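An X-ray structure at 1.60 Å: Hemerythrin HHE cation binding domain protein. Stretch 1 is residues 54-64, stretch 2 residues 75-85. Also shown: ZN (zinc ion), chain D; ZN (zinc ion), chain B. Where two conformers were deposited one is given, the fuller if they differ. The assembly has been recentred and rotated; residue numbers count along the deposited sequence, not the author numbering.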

# COMPACT_ATOMS: atom_id res chain seq x y z
N HIS A 54 0.59 -3.35 3.07
CA HIS A 54 -0.64 -3.24 2.29
C HIS A 54 -0.58 -4.10 1.04
O HIS A 54 -1.51 -4.89 0.77
CB HIS A 54 -0.86 -1.79 1.91
CG HIS A 54 -2.18 -1.56 1.25
ND1 HIS A 54 -3.34 -1.44 1.96
CD2 HIS A 54 -2.51 -1.40 -0.05
CE1 HIS A 54 -4.35 -1.23 1.13
NE2 HIS A 54 -3.86 -1.21 -0.10
N PHE A 55 0.50 -3.96 0.26
CA PHE A 55 0.62 -4.76 -0.95
C PHE A 55 0.71 -6.24 -0.62
O PHE A 55 0.20 -7.07 -1.38
CB PHE A 55 1.82 -4.32 -1.80
CG PHE A 55 1.56 -3.07 -2.59
CD1 PHE A 55 0.39 -2.35 -2.41
CD2 PHE A 55 2.48 -2.64 -3.54
CE1 PHE A 55 0.13 -1.19 -3.15
CE2 PHE A 55 2.24 -1.50 -4.27
CZ PHE A 55 1.06 -0.77 -4.08
N ARG A 56 1.33 -6.59 0.51
CA ARG A 56 1.44 -8.01 0.88
C ARG A 56 0.09 -8.59 1.24
O ARG A 56 -0.23 -9.72 0.83
CB ARG A 56 2.42 -8.18 2.03
CG ARG A 56 3.87 -8.05 1.63
CD ARG A 56 4.78 -8.43 2.78
NE ARG A 56 6.14 -7.99 2.51
CZ ARG A 56 7.08 -8.76 2.00
NH1 ARG A 56 6.81 -10.03 1.71
NH2 ARG A 56 8.30 -8.28 1.80
N ILE A 57 -0.71 -7.88 2.05
CA ILE A 57 -2.01 -8.47 2.35
C ILE A 57 -2.87 -8.54 1.10
O ILE A 57 -3.63 -9.52 0.95
CB ILE A 57 -2.75 -7.79 3.52
CG1 ILE A 57 -3.23 -6.38 3.18
CG2 ILE A 57 -1.90 -7.80 4.79
CD1 ILE A 57 -4.13 -5.83 4.27
N GLU A 58 -2.74 -7.59 0.17
CA GLU A 58 -3.48 -7.69 -1.09
C GLU A 58 -2.99 -8.90 -1.88
O GLU A 58 -3.80 -9.74 -2.32
CB GLU A 58 -3.37 -6.35 -1.86
CG GLU A 58 -4.29 -5.29 -1.29
CD GLU A 58 -4.15 -3.97 -1.97
OE1 GLU A 58 -3.17 -3.77 -2.68
OE2 GLU A 58 -5.06 -3.15 -1.77
N ASP A 59 -1.66 -9.06 -2.03
CA ASP A 59 -1.15 -10.14 -2.87
C ASP A 59 -1.31 -11.51 -2.22
O ASP A 59 -1.48 -12.50 -2.93
CB ASP A 59 0.33 -9.91 -3.18
CG ASP A 59 0.57 -8.81 -4.18
OD1 ASP A 59 -0.37 -8.50 -4.97
OD2 ASP A 59 1.69 -8.28 -4.20
N ASP A 60 -1.26 -11.58 -0.89
CA ASP A 60 -1.20 -12.87 -0.20
C ASP A 60 -2.56 -13.38 0.23
O ASP A 60 -2.73 -14.61 0.39
CB ASP A 60 -0.31 -12.76 1.03
CG ASP A 60 1.14 -12.40 0.70
OD1 ASP A 60 1.54 -12.44 -0.49
OD2 ASP A 60 1.89 -12.13 1.65
N LEU A 61 -3.53 -12.49 0.46
CA LEU A 61 -4.83 -12.89 0.97
C LEU A 61 -5.98 -12.39 0.10
O LEU A 61 -6.84 -13.18 -0.30
CB LEU A 61 -5.01 -12.40 2.41
CG LEU A 61 -4.16 -13.18 3.42
CD1 LEU A 61 -4.11 -12.56 4.80
CD2 LEU A 61 -4.71 -14.59 3.52
N TYR A 62 -6.02 -11.08 -0.20
CA TYR A 62 -7.24 -10.56 -0.80
C TYR A 62 -7.36 -10.92 -2.28
O TYR A 62 -8.39 -11.44 -2.73
CB TYR A 62 -7.27 -9.03 -0.63
CG TYR A 62 -8.58 -8.42 -1.13
CD1 TYR A 62 -9.77 -8.69 -0.48
CD2 TYR A 62 -8.61 -7.60 -2.26
CE1 TYR A 62 -10.96 -8.13 -0.92
CE2 TYR A 62 -9.81 -7.05 -2.72
CZ TYR A 62 -10.98 -7.32 -2.04
OH TYR A 62 -12.18 -6.79 -2.45
N TYR A 63 -6.33 -10.61 -3.07
CA TYR A 63 -6.42 -10.92 -4.49
C TYR A 63 -6.55 -12.42 -4.75
O TYR A 63 -7.29 -12.77 -5.69
CB TYR A 63 -5.22 -10.31 -5.23
CG TYR A 63 -5.23 -8.80 -5.34
CD1 TYR A 63 -6.41 -8.11 -5.23
CD2 TYR A 63 -4.05 -8.08 -5.55
CE1 TYR A 63 -6.45 -6.71 -5.35
CE2 TYR A 63 -4.08 -6.69 -5.67
CZ TYR A 63 -5.29 -6.03 -5.55
OH TYR A 63 -5.39 -4.64 -5.66
N PRO A 64 -5.94 -13.35 -3.99
CA PRO A 64 -6.19 -14.77 -4.26
C PRO A 64 -7.65 -15.16 -4.08
O PRO A 64 -8.17 -15.99 -4.84
CB PRO A 64 -5.25 -15.48 -3.26
CG PRO A 64 -4.07 -14.52 -3.17
CD PRO A 64 -4.74 -13.15 -3.14
ZN ZN D . 1.76 -6.94 -5.63
ZN ZN B . -5.02 -1.22 -1.85
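Stretch 2, residues 75-85: VAHAEHRQVID

How does stretch 2 run relative to stretch 1? Residues 75-85 form a regular helix, each amide from Glu79 to Asp85 bonding to the carbonyl four residues earlier, and it lies almost exactly antiparallel to the helix of stretch 1, with 173° between their N-to-C directions. Stretch 1 is less regular: it widens into a pi-type turn at 58-62, where Tyr62 N bonds to Ile57 O (3.1 Å) and Tyr63 N to Glu58 O (2.8 Å), and it is kinked at Pro64, whose nitrogen has no bond to the turn before. The axes come no closer than 11.5 Å, so the space between them is filled by side chains. The antiparallel register places His80 beside Phe55, His77 beside Asp59 and Ala76 beside Tyr63, with CA-CA distances of 7.3, 7.9 and 8.3 Å.

Which side chain holds the centre of the contact? His80 does: it points toward stretch 1 and sits as a knob among Phe55, Glu58, Asp59 and Tyr63. Its ring stacks face to face on that of Phe55, with centroids 3.7 Å apart and planes only 9° from parallel; the closest atoms are Phe55 CD1 and His80 NE2, at 3.5 Å. Tyr63 meets the His80 ring obliquely, with Tyr63 CE2 3.8 Å from His80 CE1, and turns its edge toward the face of His77, the planes of that pair being at 80°.

What do the apolar groups add? They close the two ends of the aromatic cluster. At one end, the edge of the Phe55 ring meets Val83 and Ile84, with Phe55 CZ 3.8 Å from Val83 CB and Phe55 CE2 4.2 Å from Ile84 CG1. At the other, the small side chain of Ala76 lies over one face of Tyr63, its CB 3.5 Å from Tyr63 CZ, a CH-pi contact.

How do metal and polar groups tie the helices together? One zinc ion bridges them directly, bound by Asp59 OD2 at 2.0 Å and His80 ND1 at 2.2 Å, while waters 2 and 4 are its other ligands here. Asp59 OD1 is 3.2 Å from His80 ND1, but no hydrogen is available to share between these atoms; the metal makes the link. The same carboxylate oxygen, Asp59 OD1, approaches the edge of the His77 ring, 3.0 Å from His77 CD2. The second zinc binds His54 NE2 at 2.1 Å and Glu58 OE2 at 1.9 Å, with further ligands elsewhere in the structure. Glu58 OE1 meanwhile comes within 2.8 Å of His80 NE2, near the plane of the imidazole.

Where does water join the two stretches? Water 1 donates to Asp59 O at 2.5 Å and hydrogen-bonds His77 NE2 at 3.2 Å, while water 3 spans Tyr63 OH (2.7 Å) and Ala76 O (3.0 Å), donating to the latter.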

# COMPACT_ATOMS: atom_id res chain seq x y z
N VAL A 75 -4.61 -6.71 -13.88
CA VAL A 75 -4.48 -5.25 -13.81
C VAL A 75 -4.04 -4.81 -12.41
O VAL A 75 -3.16 -3.96 -12.26
CB VAL A 75 -5.81 -4.60 -14.20
CG1 VAL A 75 -5.75 -3.10 -13.89
CG2 VAL A 75 -6.09 -4.84 -15.66
N ALA A 76 -4.63 -5.43 -11.38
CA ALA A 76 -4.30 -5.11 -10.00
C ALA A 76 -2.81 -5.29 -9.72
O ALA A 76 -2.16 -4.42 -9.12
CB ALA A 76 -5.10 -6.00 -9.05
N HIS A 77 -2.27 -6.43 -10.16
CA HIS A 77 -0.86 -6.70 -9.95
C HIS A 77 0.03 -5.78 -10.77
O HIS A 77 1.09 -5.35 -10.30
CB HIS A 77 -0.57 -8.14 -10.29
CG HIS A 77 -1.01 -9.09 -9.23
ND1 HIS A 77 -1.89 -10.13 -9.47
CD2 HIS A 77 -0.69 -9.17 -7.91
CE1 HIS A 77 -2.09 -10.81 -8.35
NE2 HIS A 77 -1.36 -10.26 -7.40
N ALA A 78 -0.37 -5.49 -12.01
CA ALA A 78 0.38 -4.50 -12.79
C ALA A 78 0.33 -3.12 -12.14
O ALA A 78 1.32 -2.38 -12.20
CB ALA A 78 -0.16 -4.45 -14.22
N GLU A 79 -0.78 -2.74 -11.50
CA GLU A 79 -0.84 -1.47 -10.78
C GLU A 79 0.13 -1.45 -9.59
O GLU A 79 0.68 -0.41 -9.23
CB GLU A 79 -2.26 -1.18 -10.30
CG GLU A 79 -3.25 -0.75 -11.38
CD GLU A 79 -3.13 0.71 -11.75
OE1 GLU A 79 -3.68 1.12 -12.80
OE2 GLU A 79 -2.47 1.45 -10.99
N HIS A 80 0.30 -2.59 -8.91
CA HIS A 80 1.34 -2.64 -7.89
C HIS A 80 2.70 -2.33 -8.49
O HIS A 80 3.49 -1.57 -7.91
CB HIS A 80 1.38 -4.00 -7.23
CG HIS A 80 0.32 -4.21 -6.20
ND1 HIS A 80 0.28 -5.35 -5.43
CD2 HIS A 80 -0.74 -3.46 -5.82
CE1 HIS A 80 -0.75 -5.29 -4.60
NE2 HIS A 80 -1.39 -4.16 -4.82
N ARG A 81 3.00 -2.91 -9.65
CA ARG A 81 4.27 -2.61 -10.33
C ARG A 81 4.40 -1.13 -10.61
O ARG A 81 5.50 -0.58 -10.54
CB ARG A 81 4.39 -3.37 -11.65
CG ARG A 81 4.41 -4.85 -11.48
CD ARG A 81 4.97 -5.55 -12.72
NE ARG A 81 4.79 -6.99 -12.58
CZ ARG A 81 5.65 -7.78 -11.94
NH1 ARG A 81 5.41 -9.08 -11.85
NH2 ARG A 81 6.74 -7.25 -11.39
N GLN A 82 3.30 -0.49 -11.00
CA GLN A 82 3.32 0.95 -11.26
C GLN A 82 3.78 1.71 -10.03
O GLN A 82 4.61 2.63 -10.11
CB GLN A 82 1.92 1.42 -11.66
CG GLN A 82 1.46 1.03 -13.08
CD GLN A 82 2.29 1.74 -14.14
OE1 GLN A 82 3.49 1.49 -14.29
NE2 GLN A 82 1.66 2.69 -14.87
N VAL A 83 3.22 1.36 -8.88
CA VAL A 83 3.59 2.05 -7.65
C VAL A 83 5.05 1.77 -7.29
O VAL A 83 5.79 2.70 -6.94
CB VAL A 83 2.62 1.65 -6.53
CG1 VAL A 83 3.07 2.24 -5.21
CG2 VAL A 83 1.23 2.13 -6.86
N ILE A 84 5.47 0.50 -7.37
CA ILE A 84 6.85 0.16 -6.99
C ILE A 84 7.86 0.82 -7.93
O ILE A 84 8.89 1.33 -7.50
CB ILE A 84 7.02 -1.38 -6.93
CG1 ILE A 84 6.17 -1.98 -5.80
CG2 ILE A 84 8.47 -1.74 -6.72
CD1 ILE A 84 6.08 -3.50 -5.87
N ASP A 85 7.55 0.84 -9.24
CA ASP A 85 8.45 1.46 -10.20
C ASP A 85 8.57 2.96 -9.94
O ASP A 85 9.66 3.54 -10.08
CB ASP A 85 7.96 1.23 -11.63
CG ASP A 85 8.44 -0.08 -12.21
OD1 ASP A 85 9.06 -0.87 -11.46
OD2 ASP A 85 8.20 -0.32 -13.42
O HOH W 1 -1.58 -12.73 -5.44
O HOH W 2 1.87 -7.70 -7.38
O HOH W 3 -3.66 -3.04 -6.98
O HOH W 4 3.54 -6.11 -5.23